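PDB 2XSG: CCMAN5 from Cellulosimicrobium cellulans, which hydrolyses alpha-mannosidic linkages as a family 92 glycoside hydrolase, an enzyme used to uncover mannose-6-phosphate on yeast-produced lysosomal enzymes. Local coordinates for residues 587-592 / 663-668; 360-365 / 667-672; 353-358 / 403-408. All blocks are in the same frame, centred on the assembly; numbering follows the deposited sequence.

Contact 1 (587-592 / 663-668); sequences ANEIDL and AGTMST. With CA (calcium ion), chain C.
The calcium ion takes two adjacent side chains of 587-592 as ligands: Asn588 OD1 lies 2.4 Å from CA and Glu589 OE1 2.6 Å from CA. Ala587 joins through water 1, which binds the ion and donates to Ala587 O. Asp662, directly before 663-668, supplies a carboxylate to this site, which, as in other family 92 mannosidases, probably belongs to the active site. Asn588 directs its CB away from 663-668, with CG anti to the backbone N (chi1 -151°), and places OD1 on the ion; Gln536 O holds its ND2, fixing the amide's rotation. Glu589 bends at chi2 (89°), bringing its carboxylate back to the ion. Between the two segments themselves the contact is by van der Waals packing, without a hydrogen bond. Met666, also bent at chi2 (-46°), sets CE 3.5 Å from Asn588 C and over one face of the Glu589 carboxylate. Thr665 CG2 meets Glu589 CG at 3.8 Å, and Thr665 OG1 is hydrogen-bonded to Asp662 O. Leu592 packs on the sulfur, CD2 lying 3.9 Å from Met666 SD, and its CD1 meets Thr665 CG2. Gly664 occupies the N-cap position of helix 665-675, and its O takes both N and OG1 of Thr668, the hydroxyl from above the carbonyl plane. The site thus joins the loop between helices 560-570 and 604-616 to helix 665-675, with helix 353-366 packed against Thr665 and Thr668.

Contact 2 (360-365 / 667-672); sequences FSVIAY and STMFVA
Helices 353-366 and 665-675 of the catalytic domain meet in a buried contact through their 360-365 and 667-672 segments, whose axes come within 9.7 Å and cross at 50°. Val362 carries the contact from its side, its CB directed at the partner helix. Both of its methyl groups are engaged: CG1 is anti to the backbone N (chi1 -176°) and borders Thr668 CG2 and Ala672 CB; Val362 CG2, anti to the carbonyl carbon, lies 3.9 Å from Ala672 CB and 4.0 Å from Met669 CE. Between the aliphatic side chains the nearest pair is Val362 CB and Thr668 CG2, 3.6 Å apart, the two side chains sliding past each other in opposite directions. The catalytic domain of this six-hairpin clan is an (alpha/alpha)6 barrel, to which both helices probably belong. Ala672 lies where the backbones are nearest, its CA 6.5 Å from Val362 CA. Met669 starts away from the interface but bends at chi2 and chi3, which returns its methyl to Val362. Tyr365 takes the crowded chi1 position (75°), with CG between the backbone N and the carbonyl carbon. That puts its hydroxyl tip against the other helix, Tyr365 OH lying 3.5 Å from Ala672 CA. The same OH is hydrogen-bonded to Leu677 O, just beyond helix 665-675, and Phe687 meets the Tyr365 ring edge-to-face.

Contact 3 (353-358 / 403-408); sequences TWDDFR and TVRWER. With B3P (2-[3-(2-hydroxy-1,1-dihydroxymethyl-ethylamino)-propylamino]-2-hydroxymethyl-propane-1,3-diol), chain D.
Arg405 leaves its backbone in the crowded chi1 position (64°), and its CB leads to CG, which passes 3.9 Å from Trp354 CB. At CD the chain runs close to the bound B3P, and a bend at chi3 (-52°) then lays the guanidinium flat over one indole face. Arg405 NE touches Trp354 CB at 3.2 Å. Arg405 CZ sits 3.8 Å from the centroid of the Trp354 five-membered ring, a cation-pi contact over the face; guanidinium and indole are stacked with planes 6° apart. Arg405 grips Glu407 side-on in a salt bridge, NE to OE1 and NH2 to OE2, both oxygens being met from above the carboxylate plane. At the tip Arg405 NH1 donates to B3P O3 over 2.9 Å. That hydroxyl donates in turn to Asp355 OD1. The ligand therefore lies at the N-terminal end of helix 353-366, near the calcium ion, in what is probably the substrate pocket of this mannosidase. Backbone evidence places the loop 403-408 against that end: Thr353 N donates to Arg405 O at 3.0 Å. Across the opposite indole face, water 2 links Trp354 O with Arg408 NH1. Arg408 lays its CG 3.7 Å from Phe357 CD2, and its guanidinium is held by Asp464 and Gln460; Gln460 also accepts from Trp354 NE1.

Overall arrangement
Contacts 1 and 2 lie about 10 Å apart, contacts 1 and 3 about 11 Å and contacts 2 and 3 about 15 Å, measured between centres. Contacts 1 and 2 share helix 665-675, while contacts 2 and 3 share helix 353-366, so the pair of helices ties all three together. Both segments of contact 3 come earlier in the chain than those of contact 1, whereas contact 2 joins residues about 300 apart and alternates with contact 3. Direct touches bridge them: Glu589 CG lies 3.4 Å from Asp355 O, and Leu592 CD1 3.7 Å from Met669 CG. The calcium site and the ligand-binding helix end are consequently held in one compact part of the catalytic domain.

Contact 1 (587-592 / 663-668)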
loop_
_atom_site.group_PDB
_atom_site.type_symbol
_atom_site.label_atom_id
_atom_site.label_comp_id
_atom_site.label_asym_id
_atom_site.label_seq_id
_atom_site.Cartn_x
_atom_site.Cartn_y
_atom_site.Cartn_z
ATOM N N ALA A 587 -13.355 0.966 6.571
ATOM C CA ALA A 587 -12.203 1.803 6.906
ATOM C C ALA A 587 -10.929 0.996 7.123
ATOM O O ALA A 587 -9.833 1.564 7.167
ATOM C CB ALA A 587 -12.514 2.665 8.144
ATOM N N ASN A 588 -11.083 -0.319 7.256
ATOM C CA ASN A 588 -9.968 -1.242 7.478
ATOM C C ASN A 588 -10.063 -2.481 6.586
ATOM O O ASN A 588 -11.121 -2.758 5.986
ATOM C CB ASN A 588 -9.938 -1.679 8.940
ATOM C CG ASN A 588 -8.558 -2.020 9.416
ATOM O OD1 ASN A 588 -7.567 -1.516 8.890
ATOM N ND2 ASN A 588 -8.475 -2.887 10.416
ATOM N N GLU A 589 -8.966 -3.234 6.515
ATOM C CA GLU A 589 -8.845 -4.379 5.605
ATOM C C GLU A 589 -9.357 -5.712 6.164
ATOM O O GLU A 589 -9.405 -6.703 5.428
ATOM C CB GLU A 589 -7.379 -4.583 5.179
ATOM C CG GLU A 589 -6.786 -3.470 4.319
ATOM C CD GLU A 589 -6.154 -2.376 5.144
ATOM O OE1 GLU A 589 -6.282 -2.410 6.371
ATOM O OE2 GLU A 589 -5.521 -1.477 4.564
ATOM N N ILE A 590 -9.726 -5.737 7.442
ATOM C CA ILE A 590 -10.119 -6.971 8.108
ATOM C C ILE A 590 -11.227 -7.693 7.332
ATOM O O ILE A 590 -11.108 -8.880 7.014
ATOM C CB ILE A 590 -10.575 -6.724 9.573
ATOM C CG1 ILE A 590 -9.416 -6.200 10.453
ATOM C CG2 ILE A 590 -11.219 -7.994 10.164
ATOM C CD1 ILE A 590 -8.071 -6.887 10.253
ATOM N N ASP A 591 -12.311 -6.979 7.031
ATOM C CA ASP A 591 -13.398 -7.612 6.274
ATOM C C ASP A 591 -13.590 -7.006 4.884
ATOM O O ASP A 591 -14.721 -6.814 4.430
ATOM C CB ASP A 591 -14.691 -7.725 7.104
ATOM C CG ASP A 591 -15.312 -6.374 7.453
ATOM O OD1 ASP A 591 -14.593 -5.395 7.738
ATOM O OD2 ASP A 591 -16.558 -6.307 7.459
ATOM N N LEU A 592 -12.466 -6.742 4.202
ATOM C CA LEU A 592 -12.468 -6.188 2.839
ATOM C C LEU A 592 -13.307 -7.010 1.870
ATOM O O LEU A 592 -13.929 -6.459 0.944
ATOM C CB LEU A 592 -11.055 -6.139 2.252
ATOM C CG LEU A 592 -10.119 -4.936 2.341
ATOM C CD1 LEU A 592 -8.754 -5.303 1.717
ATOM C CD2 LEU A 592 -10.713 -3.695 1.671
ATOM N N ALA A 663 0.091 0.923 2.038
ATOM C CA ALA A 663 0.898 0.460 0.901
ATOM C C ALA A 663 0.046 0.218 -0.352
ATOM O O ALA A 663 0.274 -0.744 -1.105
ATOM C CB ALA A 663 1.671 -0.828 1.288
ATOM N N GLY A 664 -0.937 1.083 -0.563
ATOM C CA GLY A 664 -1.774 1.044 -1.751
ATOM C C GLY A 664 -2.878 0.001 -1.734
ATOM O O GLY A 664 -3.479 -0.263 -2.775
ATOM N N THR A 665 -3.160 -0.592 -0.569
ATOM C CA THR A 665 -4.225 -1.614 -0.494
ATOM C C THR A 665 -5.616 -1.060 -0.823
ATOM O O THR A 665 -6.334 -1.615 -1.664
ATOM C CB THR A 665 -4.286 -2.316 0.873
ATOM O OG1 THR A 665 -2.997 -2.848 1.179
ATOM C CG2 THR A 665 -5.335 -3.470 0.848
ATOM N N MET A 666 -6.013 0.011 -0.144
ATOM C CA MET A 666 -7.338 0.576 -0.395
ATOM C C MET A 666 -7.479 0.987 -1.878
ATOM O O MET A 666 -8.505 0.686 -2.505
ATOM C CB MET A 666 -7.671 1.702 0.589
ATOM C CG MET A 666 -7.835 1.222 2.050
ATOM S SD MET A 666 -8.877 -0.275 2.175
ATOM C CE MET A 666 -9.207 -0.297 3.944
ATOM N N SER A 667 -6.435 1.601 -2.442
ATOM C CA SER A 667 -6.393 1.940 -3.884
ATOM C C SER A 667 -6.543 0.717 -4.788
ATOM O O SER A 667 -7.294 0.756 -5.771
ATOM C CB SER A 667 -5.096 2.659 -4.253
ATOM O OG SER A 667 -4.974 3.890 -3.564
ATOM N N THR A 668 -5.806 -0.352 -4.456
ATOM C CA THR A 668 -5.845 -1.606 -5.202
ATOM C C THR A 668 -7.227 -2.267 -5.147
ATOM O O THR A 668 -7.710 -2.766 -6.150
ATOM C CB THR A 668 -4.770 -2.581 -4.704
ATOM O OG1 THR A 668 -3.495 -1.938 -4.737
ATOM C CG2 THR A 668 -4.702 -3.799 -5.584
HETATM CA CA CA C . -5.682 -0.408 7.980
HETATM O O HOH W 1 -7.067 1.195 6.749
#

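Contact 2 (360-365 / 667-672)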
loop_
_atom_site.group_PDB
_atom_site.type_symbol
_atom_site.label_atom_id
_atom_site.label_comp_id
_atom_site.label_asym_id
_atom_site.label_seq_id
_atom_site.Cartn_x
_atom_site.Cartn_y
_atom_site.Cartn_z
ATOM N N PHE A 360 -1.850 -8.174 -3.729
ATOM C CA PHE A 360 -0.998 -8.901 -4.648
ATOM C C PHE A 360 -1.831 -9.728 -5.615
ATOM O O PHE A 360 -1.491 -9.818 -6.800
ATOM C CB PHE A 360 0.006 -9.789 -3.894
ATOM C CG PHE A 360 0.990 -9.004 -3.056
ATOM C CD1 PHE A 360 2.104 -8.418 -3.636
ATOM C CD2 PHE A 360 0.780 -8.831 -1.697
ATOM C CE1 PHE A 360 3.004 -7.669 -2.879
ATOM C CE2 PHE A 360 1.695 -8.097 -0.917
ATOM C CZ PHE A 360 2.806 -7.525 -1.517
ATOM N N SER A 361 -2.931 -10.310 -5.127
ATOM C CA SER A 361 -3.791 -11.121 -5.985
ATOM C C SER A 361 -4.328 -10.308 -7.170
ATOM O O SER A 361 -4.546 -10.867 -8.258
ATOM C CB SER A 361 -4.958 -11.713 -5.210
ATOM O OG SER A 361 -4.566 -12.441 -4.046
ATOM N N VAL A 362 -4.556 -9.014 -6.947
ATOM C CA VAL A 362 -5.022 -8.078 -7.987
ATOM C C VAL A 362 -3.885 -7.655 -8.922
ATOM O O VAL A 362 -4.048 -7.658 -10.145
ATOM C CB VAL A 362 -5.681 -6.811 -7.372
ATOM C CG1 VAL A 362 -6.258 -5.888 -8.471
ATOM C CG2 VAL A 362 -6.779 -7.178 -6.345
ATOM N N ILE A 363 -2.739 -7.273 -8.351
ATOM C CA ILE A 363 -1.530 -7.039 -9.139
ATOM C C ILE A 363 -1.300 -8.188 -10.133
ATOM O O ILE A 363 -0.995 -7.943 -11.305
ATOM C CB ILE A 363 -0.267 -6.829 -8.254
ATOM C CG1 ILE A 363 -0.357 -5.516 -7.476
ATOM C CG2 ILE A 363 0.999 -6.813 -9.117
ATOM C CD1 ILE A 363 0.721 -5.385 -6.400
ATOM N N ALA A 364 -1.479 -9.426 -9.675
ATOM C CA ALA A 364 -1.354 -10.599 -10.565
ATOM C C ALA A 364 -2.121 -10.467 -11.887
ATOM O O ALA A 364 -1.608 -10.859 -12.932
ATOM C CB ALA A 364 -1.750 -11.884 -9.849
ATOM N N TYR A 365 -3.327 -9.904 -11.868
ATOM C CA TYR A 365 -4.063 -9.815 -13.138
ATOM C C TYR A 365 -3.891 -8.495 -13.905
ATOM O O TYR A 365 -4.334 -8.372 -15.055
ATOM C CB TYR A 365 -5.524 -10.301 -13.018
ATOM C CG TYR A 365 -6.534 -9.394 -12.334
ATOM C CD1 TYR A 365 -6.860 -8.153 -12.863
ATOM C CD2 TYR A 365 -7.231 -9.831 -11.197
ATOM C CE1 TYR A 365 -7.821 -7.342 -12.254
ATOM C CE2 TYR A 365 -8.198 -9.046 -10.592
ATOM C CZ TYR A 365 -8.484 -7.787 -11.129
ATOM O OH TYR A 365 -9.440 -6.986 -10.538
ATOM N N SER A 667 -6.435 1.601 -2.442
ATOM C CA SER A 667 -6.393 1.940 -3.884
ATOM C C SER A 667 -6.543 0.717 -4.788
ATOM O O SER A 667 -7.294 0.756 -5.771
ATOM C CB SER A 667 -5.096 2.659 -4.253
ATOM O OG SER A 667 -4.974 3.890 -3.564
ATOM N N THR A 668 -5.806 -0.352 -4.456
ATOM C CA THR A 668 -5.845 -1.606 -5.202
ATOM C C THR A 668 -7.227 -2.267 -5.147
ATOM O O THR A 668 -7.710 -2.766 -6.150
ATOM C CB THR A 668 -4.770 -2.581 -4.704
ATOM O OG1 THR A 668 -3.495 -1.938 -4.737
ATOM C CG2 THR A 668 -4.702 -3.799 -5.584
ATOM N N MET A 669 -7.874 -2.248 -3.983
ATOM C CA MET A 669 -9.266 -2.711 -3.907
ATOM C C MET A 669 -10.223 -1.885 -4.765
ATOM O O MET A 669 -11.177 -2.420 -5.335
ATOM C CB MET A 669 -9.746 -2.792 -2.458
ATOM C CG MET A 669 -8.881 -3.673 -1.571
ATOM S SD MET A 669 -8.599 -5.375 -2.153
ATOM C CE MET A 669 -6.947 -5.312 -2.834
ATOM N N PHE A 670 -9.980 -0.584 -4.867
ATOM C CA PHE A 670 -10.800 0.250 -5.753
ATOM C C PHE A 670 -10.643 -0.188 -7.207
ATOM O O PHE A 670 -11.629 -0.332 -7.931
ATOM C CB PHE A 670 -10.450 1.733 -5.620
ATOM C CG PHE A 670 -11.325 2.632 -6.458
ATOM C CD1 PHE A 670 -11.071 2.796 -7.824
ATOM C CD2 PHE A 670 -12.405 3.299 -5.891
ATOM C CE1 PHE A 670 -11.899 3.606 -8.601
ATOM C CE2 PHE A 670 -13.236 4.113 -6.674
ATOM C CZ PHE A 670 -12.973 4.275 -8.018
ATOM N N VAL A 671 -9.398 -0.362 -7.648
ATOM C CA VAL A 671 -9.160 -0.861 -8.998
ATOM C C VAL A 671 -9.912 -2.179 -9.226
ATOM O O VAL A 671 -10.571 -2.350 -10.249
ATOM C CB VAL A 671 -7.667 -1.046 -9.248
ATOM C CG1 VAL A 671 -7.419 -1.929 -10.505
ATOM C CG2 VAL A 671 -6.996 0.323 -9.398
ATOM N N ALA A 672 -9.795 -3.106 -8.273
ATOM C CA ALA A 672 -10.428 -4.428 -8.382
ATOM C C ALA A 672 -11.954 -4.321 -8.501
ATOM O O ALA A 672 -12.584 -5.022 -9.321
ATOM C CB ALA A 672 -10.044 -5.294 -7.179
#

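Contact 3 (353-358 / 403-408)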
loop_
_atom_site.group_PDB
_atom_site.type_symbol
_atom_site.label_atom_id
_atom_site.label_comp_id
_atom_site.label_asym_id
_atom_site.label_seq_id
_atom_site.Cartn_x
_atom_site.Cartn_y
_atom_site.Cartn_z
ATOM N N THR A 353 2.527 -6.841 4.934
ATOM C CA THR A 353 1.680 -7.897 4.422
ATOM C C THR A 353 0.483 -8.272 5.315
ATOM O O THR A 353 -0.517 -8.780 4.807
ATOM C CB THR A 353 2.568 -9.085 4.009
ATOM O OG1 THR A 353 3.644 -8.561 3.215
ATOM C CG2 THR A 353 1.788 -10.125 3.189
ATOM N N TRP A 354 0.569 -7.994 6.616
ATOM C CA TRP A 354 -0.577 -8.156 7.535
ATOM C C TRP A 354 -1.784 -7.322 7.056
ATOM O O TRP A 354 -2.924 -7.790 7.095
ATOM C CB TRP A 354 -0.178 -7.729 8.949
ATOM C CG TRP A 354 -1.145 -8.068 10.057
ATOM C CD1 TRP A 354 -1.149 -9.208 10.820
ATOM C CD2 TRP A 354 -2.209 -7.246 10.562
ATOM N NE1 TRP A 354 -2.170 -9.155 11.746
ATOM C CE2 TRP A 354 -2.823 -7.958 11.623
ATOM C CE3 TRP A 354 -2.706 -5.981 10.225
ATOM C CZ2 TRP A 354 -3.919 -7.450 12.341
ATOM C CZ3 TRP A 354 -3.800 -5.473 10.937
ATOM C CH2 TRP A 354 -4.395 -6.211 11.983
ATOM N N ASP A 355 -1.507 -6.105 6.578
ATOM C CA ASP A 355 -2.544 -5.225 6.021
ATOM C C ASP A 355 -2.849 -5.479 4.560
ATOM O O ASP A 355 -4.000 -5.369 4.137
ATOM C CB ASP A 355 -2.157 -3.730 6.139
ATOM C CG ASP A 355 -1.760 -3.331 7.530
ATOM O OD1 ASP A 355 -0.585 -2.932 7.738
ATOM O OD2 ASP A 355 -2.624 -3.399 8.416
ATOM N N ASP A 356 -1.827 -5.779 3.770
ATOM C CA ASP A 356 -1.989 -5.636 2.325
ATOM C C ASP A 356 -2.097 -6.896 1.482
ATOM O O ASP A 356 -2.131 -6.799 0.255
ATOM C CB ASP A 356 -0.903 -4.708 1.749
ATOM C CG ASP A 356 0.430 -5.394 1.568
ATOM O OD1 ASP A 356 0.537 -6.621 1.835
ATOM O OD2 ASP A 356 1.386 -4.688 1.163
ATOM N N PHE A 357 -2.140 -8.059 2.125
ATOM C CA PHE A 357 -1.963 -9.326 1.405
ATOM C C PHE A 357 -2.888 -9.529 0.199
ATOM O O PHE A 357 -2.468 -10.101 -0.800
ATOM C CB PHE A 357 -1.965 -10.554 2.357
ATOM C CG PHE A 357 -3.314 -10.887 2.974
ATOM C CD1 PHE A 357 -4.136 -11.881 2.405
ATOM C CD2 PHE A 357 -3.732 -10.271 4.142
ATOM C CE1 PHE A 357 -5.372 -12.221 2.980
ATOM C CE2 PHE A 357 -4.978 -10.595 4.733
ATOM C CZ PHE A 357 -5.798 -11.569 4.148
ATOM N N ARG A 358 -4.123 -9.039 0.277
ATOM C CA ARG A 358 -5.055 -9.211 -0.855
ATOM C C ARG A 358 -4.677 -8.398 -2.105
ATOM O O ARG A 358 -5.174 -8.677 -3.200
ATOM C CB ARG A 358 -6.485 -8.857 -0.463
ATOM C CG ARG A 358 -7.199 -9.935 0.312
ATOM C CD ARG A 358 -8.725 -9.726 0.263
ATOM N NE ARG A 358 -9.430 -10.911 0.730
ATOM C CZ ARG A 358 -9.508 -11.255 2.008
ATOM N NH1 ARG A 358 -8.934 -10.497 2.932
ATOM N NH2 ARG A 358 -10.154 -12.355 2.363
ATOM N N THR A 403 10.540 -0.551 5.816
ATOM C CA THR A 403 9.626 -1.684 5.706
ATOM C C THR A 403 8.734 -1.767 6.944
ATOM O O THR A 403 8.921 -1.016 7.911
ATOM C CB THR A 403 10.413 -2.983 5.463
ATOM O OG1 THR A 403 9.536 -4.020 4.996
ATOM C CG2 THR A 403 11.164 -3.430 6.743
ATOM N N VAL A 404 7.742 -2.648 6.917
ATOM C CA VAL A 404 6.753 -2.656 7.998
ATOM C C VAL A 404 6.664 -4.014 8.691
ATOM O O VAL A 404 7.162 -4.165 9.787
ATOM C CB VAL A 404 5.366 -2.208 7.518
ATOM C CG1 VAL A 404 4.413 -2.013 8.710
ATOM C CG2 VAL A 404 5.474 -0.920 6.689
ATOM N N ARG A 405 6.020 -4.984 8.046
ATOM C CA ARG A 405 5.648 -6.244 8.712
ATOM C C ARG A 405 5.358 -7.330 7.664
ATOM O O ARG A 405 5.113 -7.015 6.494
ATOM C CB ARG A 405 4.456 -6.036 9.664
ATOM C CG ARG A 405 3.147 -5.627 8.977
ATOM C CD ARG A 405 2.056 -5.236 9.969
ATOM N NE ARG A 405 1.813 -6.217 11.021
ATOM C CZ ARG A 405 0.932 -6.072 12.006
ATOM N NH1 ARG A 405 0.167 -5.003 12.061
ATOM N NH2 ARG A 405 0.787 -7.026 12.914
ATOM N N TRP A 406 5.399 -8.599 8.075
ATOM C CA TRP A 406 5.504 -9.698 7.110
ATOM C C TRP A 406 4.476 -10.806 7.276
ATOM O O TRP A 406 4.497 -11.773 6.528
ATOM C CB TRP A 406 6.923 -10.291 7.142
ATOM C CG TRP A 406 8.010 -9.251 6.983
ATOM C CD1 TRP A 406 8.528 -8.772 5.804
ATOM C CD2 TRP A 406 8.680 -8.545 8.034
ATOM N NE1 TRP A 406 9.492 -7.814 6.061
ATOM C CE2 TRP A 406 9.606 -7.659 7.419
ATOM C CE3 TRP A 406 8.592 -8.573 9.438
ATOM C CZ2 TRP A 406 10.431 -6.808 8.160
ATOM C CZ3 TRP A 406 9.419 -7.729 10.177
ATOM C CH2 TRP A 406 10.316 -6.852 9.535
ATOM N N GLU A 407 3.566 -10.669 8.232
ATOM C CA GLU A 407 2.527 -11.684 8.427
ATOM C C GLU A 407 1.716 -11.871 7.153
ATOM O O GLU A 407 1.517 -10.918 6.410
ATOM C CB GLU A 407 1.577 -11.315 9.577
ATOM C CG GLU A 407 2.229 -11.137 10.941
ATOM C CD GLU A 407 2.505 -9.678 11.286
ATOM O OE1 GLU A 407 2.650 -8.839 10.371
ATOM O OE2 GLU A 407 2.583 -9.378 12.490
ATOM N N ARG A 408 1.226 -13.095 6.930
ATOM C CA ARG A 408 0.418 -13.463 5.754
ATOM C C ARG A 408 1.261 -13.690 4.501
ATOM O O ARG A 408 0.705 -14.000 3.443
ATOM C CB ARG A 408 -0.717 -12.461 5.438
ATOM C CG ARG A 408 -1.660 -12.067 6.590
ATOM C CD ARG A 408 -2.451 -13.227 7.191
ATOM N NE ARG A 408 -1.746 -13.842 8.321
ATOM C CZ ARG A 408 -1.747 -13.387 9.573
ATOM N NH1 ARG A 408 -2.414 -12.283 9.895
ATOM N NH2 ARG A 408 -1.057 -14.031 10.514
HETATM C C1 B3P D . -0.194 -0.638 14.523
HETATM C C2 B3P D . -0.132 -1.350 13.171
HETATM C C3 B3P D . -1.608 -0.476 15.067
HETATM N N2 B3P D . -0.272 -0.483 11.990
HETATM C C8 B3P D . 0.726 -0.418 10.938
HETATM C C9 B3P D . 0.112 0.288 9.721
HETATM C C10 B3P D . 1.931 0.374 11.435
HETATM C C11 B3P D . 1.191 -1.828 10.564
HETATM O O1 B3P D . 1.134 0.816 8.847
HETATM O O2 B3P D . 1.475 1.663 11.839
HETATM O O3 B3P D . 0.073 -2.691 10.334
HETATM O O HOH W 2 -3.981 -10.062 8.679
#